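Local coordinates for protein tyrocidine synthetase 3 (Brevibacillus brevis, PDB 2JGP) that forms peptide bonds in the nonribosomal assembly of the antibiotic tyrocidine, using a peptidyl carrier domain joined to a condensation domain, at residues Phe86-Val91 / Ala257-Glu262; Val178-Ala183 / Leu207-Asp212; Ile251-Phe256 / Val368-Asn373. One frame throughout, in Å; residues are numbered along the deposited sequence. Where two conformers were deposited one is given.

Contact 1 (Phe86-Val91 / Ala257-Glu262); sequences FSIEPV and AVWQQE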
loop_
_atom_site.group_PDB
_atom_site.type_symbol
_atom_site.label_atom_id
_atom_site.label_comp_id
_atom_site.label_asym_id
_atom_site.label_seq_id
_atom_site.Cartn_x
_atom_site.Cartn_y
_atom_site.Cartn_z
ATOM N N PHE A 86 -16.505 -5.731 -10.879
ATOM C CA PHE A 86 -15.119 -5.401 -10.501
ATOM C C PHE A 86 -14.125 -5.523 -11.656
ATOM O O PHE A 86 -12.949 -5.199 -11.500
ATOM C CB PHE A 86 -14.644 -6.312 -9.359
ATOM C CG PHE A 86 -15.275 -6.008 -8.045
ATOM C CD1 PHE A 86 -16.497 -6.570 -7.696
ATOM C CD2 PHE A 86 -14.652 -5.158 -7.146
ATOM C CE1 PHE A 86 -17.076 -6.289 -6.481
ATOM C CE2 PHE A 86 -15.235 -4.872 -5.922
ATOM C CZ PHE A 86 -16.446 -5.436 -5.590
ATOM N N SER A 87 -14.591 -5.996 -12.805
ATOM C CA SER A 87 -13.722 -6.238 -13.950
ATOM C C SER A 87 -13.254 -4.932 -14.589
ATOM O O SER A 87 -14.062 -4.045 -14.862
ATOM C CB SER A 87 -14.461 -7.083 -14.988
ATOM O OG SER A 87 -13.723 -7.182 -16.188
ATOM N N ILE A 88 -11.949 -4.831 -14.821
ATOM C CA ILE A 88 -11.354 -3.665 -15.471
ATOM C C ILE A 88 -10.900 -4.041 -16.880
ATOM O O ILE A 88 -9.983 -4.850 -17.047
ATOM C CB ILE A 88 -10.154 -3.127 -14.667
ATOM C CG1 ILE A 88 -10.584 -2.751 -13.250
ATOM C CG2 ILE A 88 -9.550 -1.913 -15.352
ATOM C CD1 ILE A 88 -9.427 -2.410 -12.343
ATOM N N GLU A 89 -11.551 -3.456 -17.885
ATOM C CA GLU A 89 -11.262 -3.741 -19.290
ATOM C C GLU A 89 -10.835 -2.458 -20.019
ATOM O O GLU A 89 -11.106 -1.353 -19.536
ATOM C CB GLU A 89 -12.508 -4.324 -19.965
ATOM C CG GLU A 89 -13.094 -5.543 -19.258
ATOM C CD GLU A 89 -12.234 -6.778 -19.420
ATOM O OE1 GLU A 89 -11.476 -7.116 -18.481
ATOM O OE2 GLU A 89 -12.309 -7.411 -20.496
ATOM N N PRO A 90 -10.165 -2.596 -21.184
ATOM C CA PRO A 90 -9.810 -1.417 -21.982
ATOM C C PRO A 90 -11.027 -0.554 -22.305
ATOM O O PRO A 90 -12.075 -1.078 -22.674
ATOM C CB PRO A 90 -9.222 -2.019 -23.265
ATOM C CG PRO A 90 -8.736 -3.356 -22.866
ATOM C CD PRO A 90 -9.697 -3.841 -21.821
ATOM N N VAL A 91 -10.887 0.759 -22.152
ATOM C CA VAL A 91 -12.016 1.675 -22.314
ATOM C C VAL A 91 -12.042 2.304 -23.705
ATOM O O VAL A 91 -11.022 2.367 -24.383
ATOM C CB VAL A 91 -11.997 2.782 -21.242
ATOM C CG1 VAL A 91 -12.035 2.158 -19.849
ATOM C CG2 VAL A 91 -10.775 3.674 -21.401
ATOM N N ALA A 257 -9.157 4.121 -13.815
ATOM C CA ALA A 257 -9.892 5.336 -13.420
ATOM C C ALA A 257 -11.341 5.364 -13.924
ATOM O O ALA A 257 -12.267 5.731 -13.184
ATOM C CB ALA A 257 -9.138 6.592 -13.880
ATOM N N VAL A 258 -11.542 4.969 -15.176
ATOM C CA VAL A 258 -12.890 4.873 -15.730
ATOM C C VAL A 258 -13.695 3.825 -14.966
ATOM O O VAL A 258 -14.851 4.063 -14.617
ATOM C CB VAL A 258 -12.880 4.547 -17.236
ATOM C CG1 VAL A 258 -14.297 4.270 -17.729
ATOM C CG2 VAL A 258 -12.268 5.707 -18.022
ATOM N N TRP A 259 -13.084 2.672 -14.697
ATOM C CA TRP A 259 -13.743 1.633 -13.903
ATOM C C TRP A 259 -14.144 2.158 -12.527
ATOM O O TRP A 259 -15.270 1.949 -12.085
ATOM C CB TRP A 259 -12.870 0.373 -13.734
ATOM C CG TRP A 259 -13.420 -0.508 -12.656
ATOM C CD1 TRP A 259 -14.444 -1.399 -12.769
ATOM C CD2 TRP A 259 -13.034 -0.517 -11.274
ATOM N NE1 TRP A 259 -14.704 -1.981 -11.554
ATOM C CE2 TRP A 259 -13.855 -1.459 -10.617
ATOM C CE3 TRP A 259 -12.066 0.174 -10.530
ATOM C CZ2 TRP A 259 -13.738 -1.730 -9.253
ATOM C CZ3 TRP A 259 -11.950 -0.097 -9.171
ATOM C CH2 TRP A 259 -12.778 -1.040 -8.550
ATOM N N GLN A 260 -13.229 2.845 -11.848
ATOM C CA GLN A 260 -13.517 3.328 -10.501
ATOM C C GLN A 260 -14.733 4.262 -10.505
ATOM O O GLN A 260 -15.589 4.184 -9.617
ATOM C CB GLN A 260 -12.289 4.014 -9.897
ATOM C CG GLN A 260 -12.376 4.251 -8.400
ATOM C CD GLN A 260 -11.248 5.126 -7.913
ATOM O OE1 GLN A 260 -11.100 6.255 -8.376
ATOM N NE2 GLN A 260 -10.435 4.609 -6.984
ATOM N N GLN A 261 -14.832 5.122 -11.519
ATOM C CA GLN A 261 -15.991 6.020 -11.636
ATOM C C GLN A 261 -17.296 5.249 -11.870
ATOM O O GLN A 261 -18.301 5.512 -11.214
ATOM C CB GLN A 261 -15.787 7.030 -12.761
ATOM C CG GLN A 261 -16.910 8.048 -12.869
ATOM C CD GLN A 261 -16.704 9.002 -14.014
ATOM O OE1 GLN A 261 -16.615 8.588 -15.172
ATOM N NE2 GLN A 261 -16.638 10.291 -13.703
ATOM N N GLU A 262 -17.277 4.307 -12.807
ATOM C CA GLU A 262 -18.439 3.455 -13.064
ATOM C C GLU A 262 -18.826 2.679 -11.815
ATOM O O GLU A 262 -19.998 2.637 -11.439
ATOM C CB GLU A 262 -18.150 2.468 -14.194
ATOM C CG GLU A 262 -18.018 3.119 -15.561
ATOM C CD GLU A 262 -17.460 2.177 -16.614
ATOM O OE1 GLU A 262 -17.562 2.514 -17.811
ATOM O OE2 GLU A 262 -16.917 1.109 -16.248
#

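Contact 2 (Val178-Ala183 / Leu207-Asp212); sequences VTEEEA and LKIGED. Unlike the reference sequence in segment 178-183: Glu181 (reference Gln).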
loop_
_atom_site.group_PDB
_atom_site.type_symbol
_atom_site.label_atom_id
_atom_site.label_comp_id
_atom_site.label_asym_id
_atom_site.label_seq_id
_atom_site.Cartn_x
_atom_site.Cartn_y
_atom_site.Cartn_z
ATOM N N VAL A 178 29.420 18.554 -12.245
ATOM C CA VAL A 178 29.589 19.218 -10.955
ATOM C C VAL A 178 30.487 18.397 -10.041
ATOM O O VAL A 178 30.737 17.224 -10.303
ATOM C CB VAL A 178 28.226 19.399 -10.246
ATOM C CG1 VAL A 178 27.288 20.251 -11.090
ATOM C CG2 VAL A 178 27.592 18.043 -9.942
ATOM N N THR A 179 30.958 19.020 -8.963
ATOM C CA THR A 179 31.661 18.306 -7.898
ATOM C C THR A 179 30.674 17.405 -7.161
ATOM O O THR A 179 29.465 17.644 -7.200
ATOM C CB THR A 179 32.303 19.291 -6.896
ATOM O OG1 THR A 179 33.294 20.081 -7.567
ATOM C CG2 THR A 179 32.964 18.547 -5.736
ATOM N N GLU A 180 31.180 16.363 -6.504
ATOM C CA GLU A 180 30.319 15.495 -5.699
ATOM C C GLU A 180 29.585 16.293 -4.622
ATOM O O GLU A 180 28.373 16.145 -4.449
ATOM C CB GLU A 180 31.120 14.357 -5.058
ATOM C CG GLU A 180 30.244 13.307 -4.393
ATOM C CD GLU A 180 31.025 12.182 -3.754
ATOM O OE1 GLU A 180 32.262 12.129 -3.909
ATOM O OE2 GLU A 180 30.393 11.335 -3.096
ATOM N N GLU A 181 30.319 17.146 -3.908
ATOM C CA GLU A 181 29.725 17.982 -2.860
ATOM C C GLU A 181 28.693 18.960 -3.430
ATOM O O GLU A 181 27.656 19.195 -2.812
ATOM C CB GLU A 181 30.807 18.746 -2.082
ATOM C CG GLU A 181 30.366 19.180 -0.685
ATOM C CD GLU A 181 30.155 18.002 0.253
ATOM O OE1 GLU A 181 31.138 17.278 0.528
ATOM O OE2 GLU A 181 29.011 17.795 0.714
ATOM N N GLU A 182 28.971 19.520 -4.606
ATOM C CA GLU A 182 27.992 20.354 -5.311
ATOM C C GLU A 182 26.741 19.550 -5.677
ATOM O O GLU A 182 25.624 20.066 -5.616
ATOM C CB GLU A 182 28.604 20.966 -6.574
ATOM C CG GLU A 182 29.671 22.015 -6.304
ATOM C CD GLU A 182 30.327 22.539 -7.574
ATOM O OE1 GLU A 182 30.223 21.875 -8.630
ATOM O OE2 GLU A 182 30.951 23.623 -7.511
ATOM N N ALA A 183 26.929 18.287 -6.058
ATOM C CA ALA A 183 25.807 17.410 -6.379
ATOM C C ALA A 183 24.884 17.219 -5.173
ATOM O O ALA A 183 23.665 17.173 -5.327
ATOM C CB ALA A 183 26.306 16.061 -6.890
ATOM N N LEU A 207 24.110 14.111 -13.493
ATOM C CA LEU A 207 25.226 14.917 -13.012
ATOM C C LEU A 207 26.496 14.079 -13.005
ATOM O O LEU A 207 26.597 13.121 -12.245
ATOM C CB LEU A 207 24.949 15.427 -11.597
ATOM C CG LEU A 207 23.582 16.057 -11.338
ATOM C CD1 LEU A 207 23.412 16.319 -9.846
ATOM C CD2 LEU A 207 23.423 17.339 -12.146
ATOM N N LYS A 208 27.445 14.442 -13.864
ATOM C CA LYS A 208 28.771 13.835 -13.867
ATOM C C LYS A 208 29.587 14.441 -12.731
ATOM O O LYS A 208 29.884 15.639 -12.746
ATOM C CB LYS A 208 29.464 14.083 -15.207
ATOM C CG LYS A 208 30.858 13.469 -15.324
ATOM C CD LYS A 208 31.289 13.353 -16.783
ATOM C CE LYS A 208 32.548 12.510 -16.954
ATOM N NZ LYS A 208 33.767 13.328 -17.184
ATOM N N ILE A 209 29.924 13.614 -11.743
ATOM C CA ILE A 209 30.687 14.058 -10.570
ATOM C C ILE A 209 32.146 13.612 -10.627
ATOM O O ILE A 209 32.965 14.027 -9.802
ATOM C CB ILE A 209 30.028 13.595 -9.240
ATOM C CG1 ILE A 209 30.052 12.068 -9.093
ATOM C CG2 ILE A 209 28.604 14.108 -9.165
ATOM C CD1 ILE A 209 29.515 11.575 -7.763
ATOM N N GLY A 210 32.464 12.771 -11.605
ATOM C CA GLY A 210 33.830 12.327 -11.813
ATOM C C GLY A 210 33.978 11.453 -13.040
ATOM O O GLY A 210 32.993 10.961 -13.593
ATOM N N GLU A 211 35.228 11.324 -13.478
ATOM C CA GLU A 211 35.687 10.331 -14.457
ATOM C C GLU A 211 34.610 9.340 -14.924
ATOM O O GLU A 211 34.039 9.519 -16.002
ATOM C CB GLU A 211 36.936 9.589 -13.920
ATOM C CG GLU A 211 37.886 10.442 -13.052
ATOM C CD GLU A 211 37.269 10.889 -11.719
ATOM O OE1 GLU A 211 36.369 10.195 -11.194
ATOM O OE2 GLU A 211 37.673 11.957 -11.208
ATOM N N ASP A 212 34.324 8.315 -14.122
ATOM C CA ASP A 212 33.276 7.339 -14.444
ATOM C C ASP A 212 32.257 7.305 -13.307
ATOM O O ASP A 212 31.842 6.239 -12.860
ATOM C CB ASP A 212 33.884 5.937 -14.673
ATOM C CG ASP A 212 34.415 5.736 -16.091
ATOM O OD1 ASP A 212 33.844 6.290 -17.054
ATOM O OD2 ASP A 212 35.407 4.998 -16.245
#

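Contact 3 (Ile251-Phe256 / Val368-Asn373); sequences IQYKDF and VGMFVN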
loop_
_atom_site.group_PDB
_atom_site.type_symbol
_atom_site.label_atom_id
_atom_site.label_comp_id
_atom_site.label_asym_id
_atom_site.label_seq_id
_atom_site.Cartn_x
_atom_site.Cartn_y
_atom_site.Cartn_z
ATOM N N ILE A 251 -3.595 -3.335 -19.716
ATOM C CA ILE A 251 -4.468 -2.383 -19.060
ATOM C C ILE A 251 -3.657 -1.150 -18.666
ATOM O O ILE A 251 -2.499 -1.263 -18.258
ATOM C CB ILE A 251 -5.122 -3.036 -17.805
ATOM C CG1 ILE A 251 -5.949 -4.273 -18.198
ATOM C CG2 ILE A 251 -5.996 -2.054 -17.064
ATOM C CD1 ILE A 251 -7.147 -3.971 -19.092
ATOM N N GLN A 252 -4.277 0.023 -18.802
ATOM C CA GLN A 252 -3.611 1.277 -18.435
ATOM C C GLN A 252 -4.337 1.985 -17.300
ATOM O O GLN A 252 -5.437 1.602 -16.912
ATOM C CB GLN A 252 -3.457 2.192 -19.654
ATOM C CG GLN A 252 -2.108 2.036 -20.364
ATOM C CD GLN A 252 -0.958 2.688 -19.608
ATOM O OE1 GLN A 252 -1.150 3.290 -18.538
ATOM N NE2 GLN A 252 0.253 2.566 -20.158
ATOM N N TYR A 253 -3.699 3.009 -16.734
ATOM C CA TYR A 253 -4.278 3.696 -15.580
ATOM C C TYR A 253 -5.664 4.262 -15.882
ATOM O O TYR A 253 -6.563 4.163 -15.055
ATOM C CB TYR A 253 -3.368 4.812 -15.048
ATOM C CG TYR A 253 -3.775 5.264 -13.666
ATOM C CD1 TYR A 253 -3.381 4.551 -12.545
ATOM C CD2 TYR A 253 -4.587 6.382 -13.478
ATOM C CE1 TYR A 253 -3.765 4.934 -11.276
ATOM C CE2 TYR A 253 -4.970 6.778 -12.211
ATOM C CZ TYR A 253 -4.555 6.051 -11.108
ATOM O OH TYR A 253 -4.922 6.437 -9.840
ATOM N N LYS A 254 -5.854 4.831 -17.068
ATOM C CA LYS A 254 -7.152 5.430 -17.408
ATOM C C LYS A 254 -8.277 4.387 -17.409
ATOM O O LYS A 254 -9.424 4.717 -17.116
ATOM C CB LYS A 254 -7.099 6.176 -18.745
ATOM C CG LYS A 254 -6.917 5.320 -19.989
ATOM C CD LYS A 254 -6.745 6.232 -21.198
ATOM C CE LYS A 254 -6.845 5.476 -22.507
ATOM N NZ LYS A 254 -5.727 4.521 -22.694
ATOM N N ASP A 255 -7.933 3.136 -17.720
ATOM C CA ASP A 255 -8.892 2.028 -17.667
ATOM C C ASP A 255 -9.350 1.808 -16.225
ATOM O O ASP A 255 -10.546 1.635 -15.957
ATOM C CB ASP A 255 -8.275 0.732 -18.214
ATOM C CG ASP A 255 -7.835 0.846 -19.666
ATOM O OD1 ASP A 255 -8.537 1.506 -20.470
ATOM O OD2 ASP A 255 -6.795 0.235 -20.017
ATOM N N PHE A 256 -8.392 1.813 -15.302
ATOM C CA PHE A 256 -8.691 1.722 -13.876
ATOM C C PHE A 256 -9.540 2.904 -13.418
ATOM O O PHE A 256 -10.521 2.715 -12.705
ATOM C CB PHE A 256 -7.395 1.638 -13.041
ATOM C CG PHE A 256 -7.589 1.946 -11.580
ATOM C CD1 PHE A 256 -8.190 1.019 -10.731
ATOM C CD2 PHE A 256 -7.162 3.152 -11.047
ATOM C CE1 PHE A 256 -8.372 1.301 -9.395
ATOM C CE2 PHE A 256 -7.338 3.440 -9.716
ATOM C CZ PHE A 256 -7.943 2.520 -8.881
ATOM N N VAL A 368 2.209 1.827 -14.217
ATOM C CA VAL A 368 2.722 3.029 -13.569
ATOM C C VAL A 368 1.558 3.997 -13.283
ATOM O O VAL A 368 0.869 4.449 -14.192
ATOM C CB VAL A 368 3.809 3.685 -14.447
ATOM C CG1 VAL A 368 4.268 5.017 -13.865
ATOM C CG2 VAL A 368 4.991 2.712 -14.620
ATOM N N GLY A 369 1.333 4.295 -12.011
ATOM C CA GLY A 369 0.201 5.125 -11.605
ATOM C C GLY A 369 0.039 5.136 -10.101
ATOM O O GLY A 369 0.802 4.481 -9.375
ATOM N N MET A 370 -0.963 5.872 -9.641
ATOM C CA MET A 370 -1.222 6.049 -8.222
ATOM C C MET A 370 -2.260 5.022 -7.747
ATOM O O MET A 370 -3.465 5.216 -7.942
ATOM C CB MET A 370 -1.721 7.475 -7.970
ATOM C CG MET A 370 -2.164 7.746 -6.551
ATOM S SD MET A 370 -0.909 7.294 -5.348
ATOM C CE MET A 370 -1.853 7.475 -3.836
ATOM N N PHE A 371 -1.790 3.939 -7.131
ATOM C CA PHE A 371 -2.676 2.864 -6.644
ATOM C C PHE A 371 -2.717 2.732 -5.121
ATOM O O PHE A 371 -3.731 2.290 -4.561
ATOM C CB PHE A 371 -2.264 1.521 -7.248
ATOM C CG PHE A 371 -2.549 1.407 -8.721
ATOM C CD1 PHE A 371 -1.533 1.574 -9.658
ATOM C CD2 PHE A 371 -3.830 1.132 -9.171
ATOM C CE1 PHE A 371 -1.796 1.470 -11.017
ATOM C CE2 PHE A 371 -4.098 1.030 -10.524
ATOM C CZ PHE A 371 -3.073 1.198 -11.451
ATOM N N VAL A 372 -1.631 3.107 -4.455
ATOM C CA VAL A 372 -1.514 2.906 -3.018
ATOM C C VAL A 372 -2.737 3.462 -2.282
ATOM O O VAL A 372 -3.184 4.569 -2.553
ATOM C CB VAL A 372 -0.192 3.488 -2.457
ATOM C CG1 VAL A 372 -0.138 4.998 -2.634
ATOM C CG2 VAL A 372 -0.026 3.104 -0.996
ATOM N N ASN A 373 -3.292 2.641 -1.400
ATOM C CA ASN A 373 -4.503 2.951 -0.641
ATOM C C ASN A 373 -4.143 2.723 0.813
ATOM O O ASN A 373 -3.170 2.035 1.099
ATOM C CB ASN A 373 -5.641 2.006 -1.067
ATOM C CG ASN A 373 -7.030 2.466 -0.599
ATOM O OD1 ASN A 373 -7.242 3.625 -0.228
ATOM N ND2 ASN A 373 -7.994 1.541 -0.646
HETATM O O HOH W 1 1.099 4.374 -16.868
#

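Contact 1 (Phe86-Val91 / Ala257-Glu262)
Trp259 presents its indole to three consecutive residues of the 86-91 loop, and Ile88 makes the most direct use of it. CG1 of Ile88 sits over one face of the five-membered ring, 4.0 Å from its centroid and 24° off the normal, in a CH-pi contact; the two side chains run at about a right angle. Its nearest indole atom is CG, 3.7 Å from CG1, while CD1 of Ile88 reaches on toward CE3 of Trp259. CG of Trp259 stands anti to the backbone N (chi1 166°), on the side of the helix that faces the loop. On the pyrrole side the backbone closes in obliquely, with Ser87 O 3.4 Å from Trp259 CD1. Phe86 C lies 3.6 Å from Trp259 NE1, whose N-H is taken by the carbonyl of Val85, one residue earlier; no hydrogen bond passes between the two segments themselves.

This loop follows helix 70-79, the last of the carrier domain's helices, and leads to strand 97-98, so the contact lays the interdomain linker of the PCP-C bidomain against helix 253-263. Phe86 also touches the carrier domain: its ring meets Trp259 CZ2 obliquely through CD2, yet it packs edge-to-face with Trp11 and makes a cation-pi contact with Arg14, both on helix 10-23.

Three residues past Ile88, Val91 lays CG1 against the branched end of Val258, 3.6 Å from its CB and also close to both methyls. Tyr97 touches the two valines as well.

Contact 2 (Val178-Ala183 / Leu207-Asp212)
Ile209 and Val178 meet CG2 to CG2: in Ile209 the CG1 branch stands between the backbone N and the carbonyl carbon (chi1 66°), which puts CG2 anti to that carbon, while in Val178 it is CG2 that takes the place between the two. The parts joined belong to the beta-alpha-beta crossover made of strand 174-177, helix 180-189 and strand 202-210, in which the first strand lies parallel to the last at one border of a mixed sheet of the condensation domain. Just where the chain leaves the first strand and turns into the helix, it packs against the end of the last.

Ile209 divides its two branches among Val178 and the helix residues Glu180 and Ala183. CG2 touches Ala183 CB at 3.8 Å and, a little further, Val178 CG2. The other branch ends in CD1, which lies 3.9 Å from Glu180 CG. Beyond that methylene the extended Glu180 chain carries its carboxylate to Arg213 and Arg184, so the acid is paired with two arginines while its stem covers the isoleucine. Leu207 adds CD1 to Ala183 CB and its own CB to Val178 CG2.

The backbones are also tied. Val178 N donates to Lys208 O over 3.0 Å, extending the pairing of the parallel strands, and Lys208 itself continues that pairing at Ser176. Past this point the last strand is distorted, Ile209 and Gly210 both facing Arg213 in a classic beta bulge. At the helix start Thr179 holds the N-cap position, and its backbone N bonds Glu182 OE1, 3.0 Å away, from above the carboxylate plane. Beside the strand bond, Ile209 CA points its hydrogen almost straight at Val178 O, with CA and O 3.2 Å apart.

Contact 3 (Ile251-Phe256 / Val368-Asn373)
Two sequence motifs of condensation domains meet here, the YxDFAVW motif that begins with Tyr253 and the VGxFVNT motif that begins with Val368, close to the HHxxxDG motif that includes His222 and Asp226. An aromatic cluster of Tyr253, Phe256 and Phe371 holds them together. Tyr253 and Phe256, one turn apart on helix 253-263, both have CG anti to the backbone N, and Phe371 comes in from the other segment to meet both.

The edge of Tyr253 is turned to a face of Phe371 in a T-shaped pair, centroids 5.1 Å apart and planes at 67°. Its CE1 stands above that face, offset toward the rim, and the nearest atoms are Tyr253 CD1 and Phe371 CZ at 3.5 Å. Phe371 in turn directs an edge at Phe256: CE2 lies 3.7 Å above the Phe256 plane, with the planes inclined at 55°. The tyrosine ring also comes within 3.7 Å of Gly369 CA through CD1; a CB there would collide with CD1, so the approach depends on the missing side chain.

At the far end of the ring, Tyr253 OH donates to Met370 O over 2.7 Å, Met370 O lying in the plane of the ring, at its edge. The OH is bonded as well to Ser100 OG. Met370 turns its own side chain toward His222 and helix 101-113. Just beyond, the backbone N-H groups of Phe371 and Val372 both go to Asp226 OD2. In one of two deposited Gln252 conformers, a water donates to both Gln252 OE1 and Val368 O, and Tyr253 N meets that OE1 in the carbonyl plane, on a lone pair. The two polar partners pin the hydroxyl end of Tyr253, while packing against Phe371 and Gly369 restrains the turn of its ring.

Overall arrangement
From the N terminus the chain passes through the carrier helices into the linker 86-91, whose partner comes only at 257-262; contact 1 thus closes a long loop that brings the linker onto helix 253-263. Contact 2 lies wholly within that loop and closes a short one of its own, a crossover at the sheet's border; the centres of contacts 1 and 2 are about 46 Å apart. Contact 3 opens later, on the first turn of the same helix, and runs on to 368-373, so its segments alternate with those of contact 1. These two touch where Val91 N reaches Asp255 OD1, probably hydrogen-bonded at 3.0 Å, and helix 253-263 thereby joins the linker to the VGxFVNT loop.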